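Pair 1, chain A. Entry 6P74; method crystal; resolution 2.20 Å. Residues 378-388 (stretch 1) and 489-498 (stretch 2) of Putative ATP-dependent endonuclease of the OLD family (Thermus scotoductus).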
# COMPACT_ATOMS: atom_id res chain seq x y z
N GLY A 378 -30.15 -30.98 7.80
CA GLY A 378 -29.79 -31.91 6.74
C GLY A 378 -30.11 -31.39 5.36
O GLY A 378 -30.59 -30.26 5.18
N TYR A 379 -29.81 -32.23 4.37
CA TYR A 379 -29.92 -31.82 2.98
C TYR A 379 -31.35 -31.44 2.63
O TYR A 379 -31.61 -30.37 2.05
CB TYR A 379 -29.40 -32.93 2.07
CG TYR A 379 -29.57 -32.63 0.61
CD1 TYR A 379 -28.65 -31.83 -0.06
CD2 TYR A 379 -30.66 -33.13 -0.10
CE1 TYR A 379 -28.80 -31.55 -1.42
CE2 TYR A 379 -30.82 -32.85 -1.43
CZ TYR A 379 -29.89 -32.07 -2.09
OH TYR A 379 -30.07 -31.79 -3.42
N GLY A 380 -32.31 -32.30 2.99
CA GLY A 380 -33.71 -31.99 2.75
C GLY A 380 -34.16 -30.69 3.41
O GLY A 380 -34.99 -29.97 2.86
N ASP A 381 -33.61 -30.37 4.57
CA ASP A 381 -34.03 -29.14 5.23
C ASP A 381 -33.49 -27.92 4.50
O ASP A 381 -34.18 -26.89 4.41
CB ASP A 381 -33.57 -29.15 6.69
CG ASP A 381 -33.96 -30.44 7.40
OD1 ASP A 381 -35.19 -30.72 7.51
OD2 ASP A 381 -33.03 -31.18 7.83
N ARG A 382 -32.27 -28.01 3.99
CA ARG A 382 -31.71 -26.90 3.21
C ARG A 382 -32.54 -26.65 1.95
O ARG A 382 -32.93 -25.52 1.67
CB ARG A 382 -30.26 -27.20 2.86
CG ARG A 382 -29.55 -26.04 2.21
CD ARG A 382 -28.05 -26.16 2.38
NE ARG A 382 -27.42 -24.95 1.90
CZ ARG A 382 -27.12 -24.71 0.64
NH1 ARG A 382 -27.38 -25.61 -0.30
NH2 ARG A 382 -26.57 -23.55 0.31
N VAL A 383 -32.83 -27.72 1.20
CA VAL A 383 -33.66 -27.59 0.00
C VAL A 383 -34.96 -26.88 0.34
O VAL A 383 -35.40 -25.97 -0.37
CB VAL A 383 -33.94 -28.96 -0.63
CG1 VAL A 383 -34.95 -28.82 -1.77
CG2 VAL A 383 -32.65 -29.60 -1.12
N ALA A 384 -35.62 -27.30 1.42
CA ALA A 384 -36.89 -26.69 1.79
C ALA A 384 -36.70 -25.24 2.21
O ALA A 384 -37.46 -24.36 1.79
CB ALA A 384 -37.56 -27.50 2.90
N ALA A 385 -35.67 -24.97 3.03
CA ALA A 385 -35.36 -23.59 3.39
C ALA A 385 -35.20 -22.70 2.15
O ALA A 385 -35.87 -21.66 2.02
CB ALA A 385 -34.09 -23.56 4.26
N LEU A 386 -34.35 -23.11 1.21
CA LEU A 386 -34.07 -22.26 0.05
C LEU A 386 -35.30 -22.06 -0.82
O LEU A 386 -35.48 -20.99 -1.41
CB LEU A 386 -32.91 -22.83 -0.78
CG LEU A 386 -31.53 -22.81 -0.11
CD1 LEU A 386 -30.50 -23.58 -0.93
CD2 LEU A 386 -31.04 -21.38 0.11
N GLN A 387 -36.17 -23.07 -0.92
CA GLN A 387 -37.41 -22.86 -1.65
C GLN A 387 -38.31 -21.87 -0.91
O GLN A 387 -38.97 -21.03 -1.54
CB GLN A 387 -38.11 -24.20 -1.90
CG GLN A 387 -39.50 -24.07 -2.46
CD GLN A 387 -39.49 -23.46 -3.86
OE1 GLN A 387 -38.54 -23.63 -4.61
NE2 GLN A 387 -40.55 -22.71 -4.19
N LEU A 388 -38.33 -21.91 0.42
CA LEU A 388 -39.15 -20.93 1.14
C LEU A 388 -38.58 -19.53 1.01
O LEU A 388 -39.33 -18.57 0.82
CB LEU A 388 -39.31 -21.32 2.61
CG LEU A 388 -40.35 -22.43 2.80
CD1 LEU A 388 -40.25 -23.07 4.17
CD2 LEU A 388 -41.76 -21.88 2.53
N ALA A 489 -39.27 -39.73 -0.64
CA ALA A 489 -39.16 -38.43 -1.30
C ALA A 489 -38.62 -37.33 -0.40
O ALA A 489 -38.49 -36.19 -0.87
CB ALA A 489 -40.53 -38.01 -1.86
N SER A 490 -38.30 -37.63 0.86
CA SER A 490 -37.99 -36.59 1.83
C SER A 490 -36.90 -35.63 1.35
O SER A 490 -36.84 -34.48 1.80
CB SER A 490 -37.57 -37.22 3.16
OG SER A 490 -36.89 -36.27 3.98
N ASP A 491 -36.03 -36.08 0.44
CA ASP A 491 -34.92 -35.26 -0.03
C ASP A 491 -34.98 -34.94 -1.51
O ASP A 491 -34.06 -34.28 -2.02
CB ASP A 491 -33.57 -35.94 0.30
CG ASP A 491 -33.29 -37.18 -0.58
OD1 ASP A 491 -34.16 -37.62 -1.37
OD2 ASP A 491 -32.16 -37.71 -0.46
N LYS A 492 -36.02 -35.36 -2.22
CA LYS A 492 -36.14 -35.07 -3.65
C LYS A 492 -36.56 -33.60 -3.85
O LYS A 492 -37.68 -33.24 -3.49
CB LYS A 492 -37.14 -36.03 -4.29
CG LYS A 492 -36.78 -37.51 -4.15
CD LYS A 492 -38.02 -38.38 -4.38
CE LYS A 492 -37.86 -39.30 -5.57
NZ LYS A 492 -36.94 -40.43 -5.25
N PRO A 493 -35.69 -32.74 -4.39
CA PRO A 493 -36.03 -31.31 -4.44
C PRO A 493 -37.34 -31.01 -5.16
O PRO A 493 -38.12 -30.20 -4.65
CB PRO A 493 -34.82 -30.68 -5.16
CG PRO A 493 -33.69 -31.62 -4.88
CD PRO A 493 -34.31 -32.99 -4.85
N TYR A 494 -37.60 -31.64 -6.32
CA TYR A 494 -38.82 -31.34 -7.06
C TYR A 494 -40.07 -31.70 -6.26
O TYR A 494 -41.08 -31.00 -6.34
CB TYR A 494 -38.83 -32.08 -8.40
CG TYR A 494 -37.85 -31.50 -9.40
CD1 TYR A 494 -37.50 -30.15 -9.37
CD2 TYR A 494 -37.26 -32.32 -10.37
CE1 TYR A 494 -36.59 -29.62 -10.29
CE2 TYR A 494 -36.35 -31.80 -11.30
CZ TYR A 494 -36.02 -30.46 -11.25
OH TYR A 494 -35.12 -29.97 -12.17
N ARG A 495 -40.01 -32.78 -5.48
CA ARG A 495 -41.13 -33.12 -4.60
C ARG A 495 -41.31 -32.09 -3.49
O ARG A 495 -42.43 -31.65 -3.20
CB ARG A 495 -40.93 -34.52 -4.02
CG ARG A 495 -42.15 -35.04 -3.28
CD ARG A 495 -43.40 -34.86 -4.15
NE ARG A 495 -44.64 -34.89 -3.37
CZ ARG A 495 -45.83 -34.49 -3.83
NH1 ARG A 495 -45.93 -34.03 -5.07
NH2 ARG A 495 -46.91 -34.55 -3.06
N ILE A 496 -40.21 -31.69 -2.85
CA ILE A 496 -40.32 -30.68 -1.80
C ILE A 496 -40.87 -29.39 -2.38
O ILE A 496 -41.73 -28.74 -1.79
CB ILE A 496 -38.97 -30.46 -1.12
CG1 ILE A 496 -38.59 -31.70 -0.30
CG2 ILE A 496 -39.03 -29.21 -0.24
CD1 ILE A 496 -37.11 -31.80 0.02
N ALA A 497 -40.35 -28.99 -3.54
CA ALA A 497 -40.74 -27.71 -4.11
C ALA A 497 -42.23 -27.69 -4.45
O ALA A 497 -42.92 -26.70 -4.17
CB ALA A 497 -39.91 -27.41 -5.37
N GLU A 498 -42.75 -28.76 -5.05
CA GLU A 498 -44.14 -28.68 -5.45
C GLU A 498 -45.07 -28.71 -4.24
O GLU A 498 -46.11 -28.04 -4.25
CB GLU A 498 -44.49 -29.76 -6.48
CG GLU A 498 -44.28 -31.21 -6.12
CD GLU A 498 -44.50 -32.12 -7.34
OE1 GLU A 498 -43.91 -31.82 -8.41
OE2 GLU A 498 -45.27 -33.10 -7.25

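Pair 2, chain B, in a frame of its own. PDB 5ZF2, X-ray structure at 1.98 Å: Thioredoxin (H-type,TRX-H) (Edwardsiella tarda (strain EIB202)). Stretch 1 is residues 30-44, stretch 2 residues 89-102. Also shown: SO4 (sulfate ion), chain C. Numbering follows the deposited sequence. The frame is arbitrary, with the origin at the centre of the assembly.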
# COMPACT_ATOMS: atom_id res chain seq x y z
N PRO B 30 -7.11 -9.05 -11.79
CA PRO B 30 -7.37 -7.90 -12.68
C PRO B 30 -7.64 -6.62 -11.92
O PRO B 30 -7.27 -5.54 -12.39
CB PRO B 30 -8.61 -8.35 -13.48
CG PRO B 30 -8.82 -9.80 -13.14
CD PRO B 30 -8.21 -10.02 -11.80
N VAL B 31 -8.22 -6.72 -10.74
CA VAL B 31 -8.38 -5.54 -9.94
C VAL B 31 -7.03 -4.99 -9.52
O VAL B 31 -6.80 -3.82 -9.67
CB VAL B 31 -9.35 -5.73 -8.76
CG1 VAL B 31 -9.36 -4.51 -7.86
CG2 VAL B 31 -10.76 -5.97 -9.28
N CYS B 32 -6.14 -5.86 -9.07
CA CYS B 32 -4.82 -5.44 -8.65
C CYS B 32 -4.07 -4.74 -9.74
O CYS B 32 -3.46 -3.76 -9.51
CB CYS B 32 -3.99 -6.57 -8.12
SG CYS B 32 -4.54 -7.25 -6.58
N LYS B 33 -4.13 -5.32 -10.92
CA LYS B 33 -3.54 -4.75 -12.12
C LYS B 33 -4.04 -3.34 -12.36
O LYS B 33 -3.30 -2.43 -12.38
CB LYS B 33 -3.86 -5.65 -13.30
CG LYS B 33 -2.79 -5.73 -14.34
CD LYS B 33 -1.43 -5.66 -13.72
CE LYS B 33 -0.73 -4.39 -14.10
NZ LYS B 33 0.73 -4.65 -14.19
N ARG B 34 -5.34 -3.22 -12.47
CA ARG B 34 -6.04 -1.97 -12.54
C ARG B 34 -5.68 -0.92 -11.48
O ARG B 34 -5.41 0.19 -11.79
CB ARG B 34 -7.51 -2.29 -12.43
CG ARG B 34 -8.44 -1.35 -13.14
CD ARG B 34 -9.59 -2.09 -13.87
NE ARG B 34 -10.25 -3.20 -13.16
CZ ARG B 34 -10.58 -4.37 -13.71
NH1 ARG B 34 -10.29 -4.65 -14.97
NH2 ARG B 34 -11.19 -5.28 -12.99
N GLN B 35 -5.68 -1.29 -10.22
CA GLN B 35 -5.13 -0.45 -9.18
C GLN B 35 -3.73 0.03 -9.48
O GLN B 35 -3.48 1.20 -9.45
CB GLN B 35 -5.17 -1.16 -7.82
CG GLN B 35 -6.51 -1.14 -7.13
CD GLN B 35 -6.47 -1.79 -5.79
OE1 GLN B 35 -5.68 -2.67 -5.53
NE2 GLN B 35 -7.34 -1.38 -4.93
N GLU B 36 -2.82 -0.90 -9.76
CA GLU B 36 -1.42 -0.57 -9.96
C GLU B 36 -1.24 0.49 -11.02
O GLU B 36 -0.59 1.44 -10.81
CB GLU B 36 -0.57 -1.81 -10.24
CG GLU B 36 0.84 -1.50 -10.74
CD GLU B 36 1.69 -2.74 -10.95
OE1 GLU B 36 2.66 -2.96 -10.19
OE2 GLU B 36 1.40 -3.52 -11.87
N ARG B 37 -1.89 0.33 -12.14
CA ARG B 37 -2.01 1.36 -13.15
C ARG B 37 -2.27 2.76 -12.68
O ARG B 37 -1.70 3.68 -13.11
CB ARG B 37 -3.17 1.02 -14.07
CG ARG B 37 -2.76 0.32 -15.28
CD ARG B 37 -2.11 -0.99 -14.98
NE ARG B 37 -2.66 -1.99 -15.86
CZ ARG B 37 -1.94 -2.55 -16.79
NH1 ARG B 37 -0.68 -2.17 -16.92
NH2 ARG B 37 -2.46 -3.46 -17.59
N GLU B 38 -3.25 2.89 -11.84
CA GLU B 38 -3.72 4.19 -11.41
C GLU B 38 -2.92 4.74 -10.25
O GLU B 38 -2.78 5.97 -10.13
CB GLU B 38 -5.20 4.10 -11.03
CG GLU B 38 -6.03 3.62 -12.25
CD GLU B 38 -7.46 3.28 -11.90
OE1 GLU B 38 -7.74 3.13 -10.70
OE2 GLU B 38 -8.27 3.12 -12.84
N LEU B 39 -2.39 3.86 -9.41
CA LEU B 39 -1.56 4.26 -8.28
C LEU B 39 -0.16 4.70 -8.72
O LEU B 39 0.42 5.61 -8.11
CB LEU B 39 -1.47 3.10 -7.29
CG LEU B 39 -2.71 2.87 -6.43
CD1 LEU B 39 -2.54 1.59 -5.65
CD2 LEU B 39 -2.95 4.06 -5.51
N THR B 40 0.42 4.06 -9.74
CA THR B 40 1.79 4.39 -10.12
C THR B 40 2.00 5.88 -10.38
O THR B 40 2.90 6.46 -9.76
CB THR B 40 2.24 3.53 -11.30
OG1 THR B 40 2.22 2.15 -10.89
CG2 THR B 40 3.65 3.91 -11.78
N PRO B 41 1.19 6.57 -11.19
CA PRO B 41 1.39 8.02 -11.32
C PRO B 41 1.11 8.78 -10.03
O PRO B 41 1.75 9.80 -9.77
CB PRO B 41 0.42 8.42 -12.43
CG PRO B 41 -0.61 7.36 -12.42
CD PRO B 41 0.08 6.10 -12.05
N LEU B 42 0.17 8.31 -9.22
CA LEU B 42 -0.07 9.01 -7.96
C LEU B 42 1.16 8.97 -7.06
O LEU B 42 1.45 9.95 -6.37
CB LEU B 42 -1.29 8.42 -7.26
CG LEU B 42 -2.63 8.55 -8.00
CD1 LEU B 42 -3.77 7.83 -7.28
CD2 LEU B 42 -2.97 10.03 -8.20
N PHE B 43 1.90 7.86 -7.08
CA PHE B 43 3.09 7.75 -6.23
C PHE B 43 4.17 8.75 -6.60
O PHE B 43 5.04 9.04 -5.77
CB PHE B 43 3.67 6.33 -6.32
CG PHE B 43 2.76 5.26 -5.77
CD1 PHE B 43 1.78 5.58 -4.82
CD2 PHE B 43 2.89 3.94 -6.19
CE1 PHE B 43 0.94 4.60 -4.28
CE2 PHE B 43 2.05 2.95 -5.67
CZ PHE B 43 1.09 3.28 -4.71
N ALA B 44 4.16 9.28 -7.82
CA ALA B 44 5.21 10.19 -8.28
C ALA B 44 4.83 11.65 -8.07
O ALA B 44 5.66 12.54 -8.34
CB ALA B 44 5.50 9.93 -9.76
N ILE B 89 -10.44 -1.83 0.24
CA ILE B 89 -10.36 -3.09 -0.52
C ILE B 89 -11.05 -2.92 -1.87
O ILE B 89 -12.25 -2.62 -1.93
CB ILE B 89 -11.00 -4.27 0.24
CG1 ILE B 89 -10.30 -4.57 1.57
CG2 ILE B 89 -11.06 -5.53 -0.65
CD1 ILE B 89 -11.20 -5.42 2.52
N GLY B 90 -10.32 -3.16 -2.95
CA GLY B 90 -10.92 -3.25 -4.26
C GLY B 90 -11.19 -1.94 -4.97
O GLY B 90 -11.76 -1.96 -6.07
N GLU B 91 -10.78 -0.81 -4.41
CA GLU B 91 -11.08 0.49 -4.99
C GLU B 91 -10.31 0.72 -6.29
O GLU B 91 -9.08 0.60 -6.31
CB GLU B 91 -10.71 1.60 -4.01
CG GLU B 91 -10.92 3.00 -4.55
CD GLU B 91 -12.39 3.25 -4.86
OE1 GLU B 91 -12.76 3.36 -6.06
OE2 GLU B 91 -13.18 3.32 -3.88
N THR B 92 -11.03 1.09 -7.37
CA THR B 92 -10.35 1.40 -8.63
C THR B 92 -10.71 2.77 -9.21
O THR B 92 -10.28 3.07 -10.33
CB THR B 92 -10.61 0.33 -9.70
OG1 THR B 92 -12.01 0.25 -9.98
CG2 THR B 92 -10.10 -1.04 -9.25
N SER B 93 -11.46 3.60 -8.50
CA SER B 93 -11.69 4.96 -9.01
C SER B 93 -10.42 5.79 -8.86
O SER B 93 -9.91 5.92 -7.74
CB SER B 93 -12.85 5.64 -8.28
OG SER B 93 -12.74 7.06 -8.40
N PRO B 94 -9.88 6.36 -9.94
CA PRO B 94 -8.68 7.23 -9.80
C PRO B 94 -8.85 8.35 -8.78
O PRO B 94 -7.95 8.58 -7.98
CB PRO B 94 -8.47 7.77 -11.22
CG PRO B 94 -9.07 6.71 -12.12
CD PRO B 94 -10.28 6.19 -11.36
N SER B 95 -10.00 9.03 -8.76
CA SER B 95 -10.19 10.10 -7.78
C SER B 95 -10.29 9.55 -6.35
O SER B 95 -9.83 10.20 -5.40
CB SER B 95 -11.42 10.93 -8.13
OG SER B 95 -12.59 10.15 -8.05
N ALA B 96 -10.88 8.37 -6.17
CA ALA B 96 -10.97 7.80 -4.83
C ALA B 96 -9.60 7.38 -4.31
O ALA B 96 -9.29 7.58 -3.14
CB ALA B 96 -11.95 6.62 -4.81
N LEU B 97 -8.78 6.78 -5.18
CA LEU B 97 -7.44 6.36 -4.79
C LEU B 97 -6.57 7.57 -4.46
O LEU B 97 -5.81 7.55 -3.48
CB LEU B 97 -6.80 5.54 -5.91
CG LEU B 97 -7.47 4.20 -6.19
CD1 LEU B 97 -6.80 3.54 -7.38
CD2 LEU B 97 -7.33 3.27 -5.00
N SER B 98 -6.64 8.62 -5.29
CA SER B 98 -5.98 9.88 -4.96
C SER B 98 -6.40 10.38 -3.59
O SER B 98 -5.57 10.77 -2.76
CB SER B 98 -6.29 10.91 -6.04
OG SER B 98 -5.76 12.16 -5.68
N ASP B 99 -7.70 10.39 -3.33
CA ASP B 99 -8.15 10.94 -2.05
C ASP B 99 -7.74 10.05 -0.89
O ASP B 99 -7.43 10.55 0.20
CB ASP B 99 -9.66 11.14 -2.08
CG ASP B 99 -10.16 11.92 -0.88
OD1 ASP B 99 -9.77 13.09 -0.72
OD2 ASP B 99 -10.92 11.34 -0.11
N PHE B 100 -7.69 8.73 -1.11
CA PHE B 100 -7.24 7.78 -0.09
C PHE B 100 -5.82 8.10 0.37
O PHE B 100 -5.50 7.98 1.56
CB PHE B 100 -7.29 6.35 -0.65
CG PHE B 100 -6.82 5.29 0.32
CD1 PHE B 100 -7.66 4.83 1.33
CD2 PHE B 100 -5.54 4.77 0.23
CE1 PHE B 100 -7.22 3.87 2.24
CE2 PHE B 100 -5.09 3.80 1.11
CZ PHE B 100 -5.93 3.33 2.11
N LEU B 101 -4.96 8.51 -0.55
CA LEU B 101 -3.58 8.85 -0.22
C LEU B 101 -3.43 10.23 0.38
O LEU B 101 -2.46 10.47 1.12
CB LEU B 101 -2.71 8.77 -1.47
CG LEU B 101 -2.61 7.35 -2.07
CD1 LEU B 101 -1.74 7.43 -3.33
CD2 LEU B 101 -2.03 6.39 -1.04
N THR B 102 -4.35 11.14 0.08
CA THR B 102 -4.17 12.58 0.25
C THR B 102 -4.85 13.14 1.49
O THR B 102 -4.27 13.98 2.19
CB THR B 102 -4.71 13.30 -0.98
OG1 THR B 102 -3.92 12.95 -2.12
CG2 THR B 102 -4.67 14.79 -0.79
S SO4 C . -13.00 9.04 -11.45
O1 SO4 C . -11.58 9.13 -11.13
O2 SO4 C . -13.20 9.29 -12.87
O3 SO4 C . -13.50 7.68 -11.15
O4 SO4 C . -13.73 10.03 -10.66
O HOH W 1 -8.48 -0.76 -2.22

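What backbone arrangement do the two pairs share? In each, a helix packs against a loop that turns into a second helix opening with a proline. The helix axes approach to 9.6 Å in pair 1 and 9.9 Å in pair 2, with N-to-C directions 43° and 53° apart. Over 14 central residues the backbones superpose with an RMSD of 0.7 Å. P493(A) falls on P94(B), with CA atoms 0.4 Å apart, and I496(A) falls on L97(B), with CA atoms 0.5 Å apart.

How is the space between the first helix and the loop filled? Pair 1 brings backbone close to backbone: the CA of G380(A) lies 4.5 Å from the CA of D491(A). A CB on G380(A) would point toward the loop and come to 3.0 Å from the O of S490(A), a clash, so the close approach relies on the missing side chain. In pair 2 the matching residue is Q35(B), and its CA stands 5.6 Å from the CA of T92(B). Its CA-to-CB bond points sideways, but the end of the side chain comes nearer, and NE2 donates a hydrogen bond to the O of E91(B) at 3.0 Å. Pair 1 has no hydrogen bond between its stretches.

What meets the proline that the two pairs have in common? V383(A) and E38(B) match, and both point toward the partner stretch. The valine makes an apolar contact, its CG1 lying 3.9 Å from the CB of P493(A) and 4.1 Å from the CD1 of I496(A). The glutamate places OE2 3.7 Å from the CG of P94(B) and OE1 3.5 Å from the CD1 of L97(B). It also reaches the loop: its OE1 is 2.6 Å from the O of T92(B), so close for two oxygens that the acid probably carries a proton.

How do the helices pack farther along? A384(A) matches L39(B). The small alanine sets its CB 3.9 Å from the CG2 of I496(A), whereas the leucine's CD2 reaches the CB of L97(B) at 4.1 Å. One turn on from V383(A) and E38(B), Q387(A) matches L42(B). The glutamine lays OE1 4.1 Å from the CB of A497(A); the leucine meets the matching residue too, its CD1 3.6 Å from the N of S98(B), and also packs CD1 4.0 Å from the CB of L97(B).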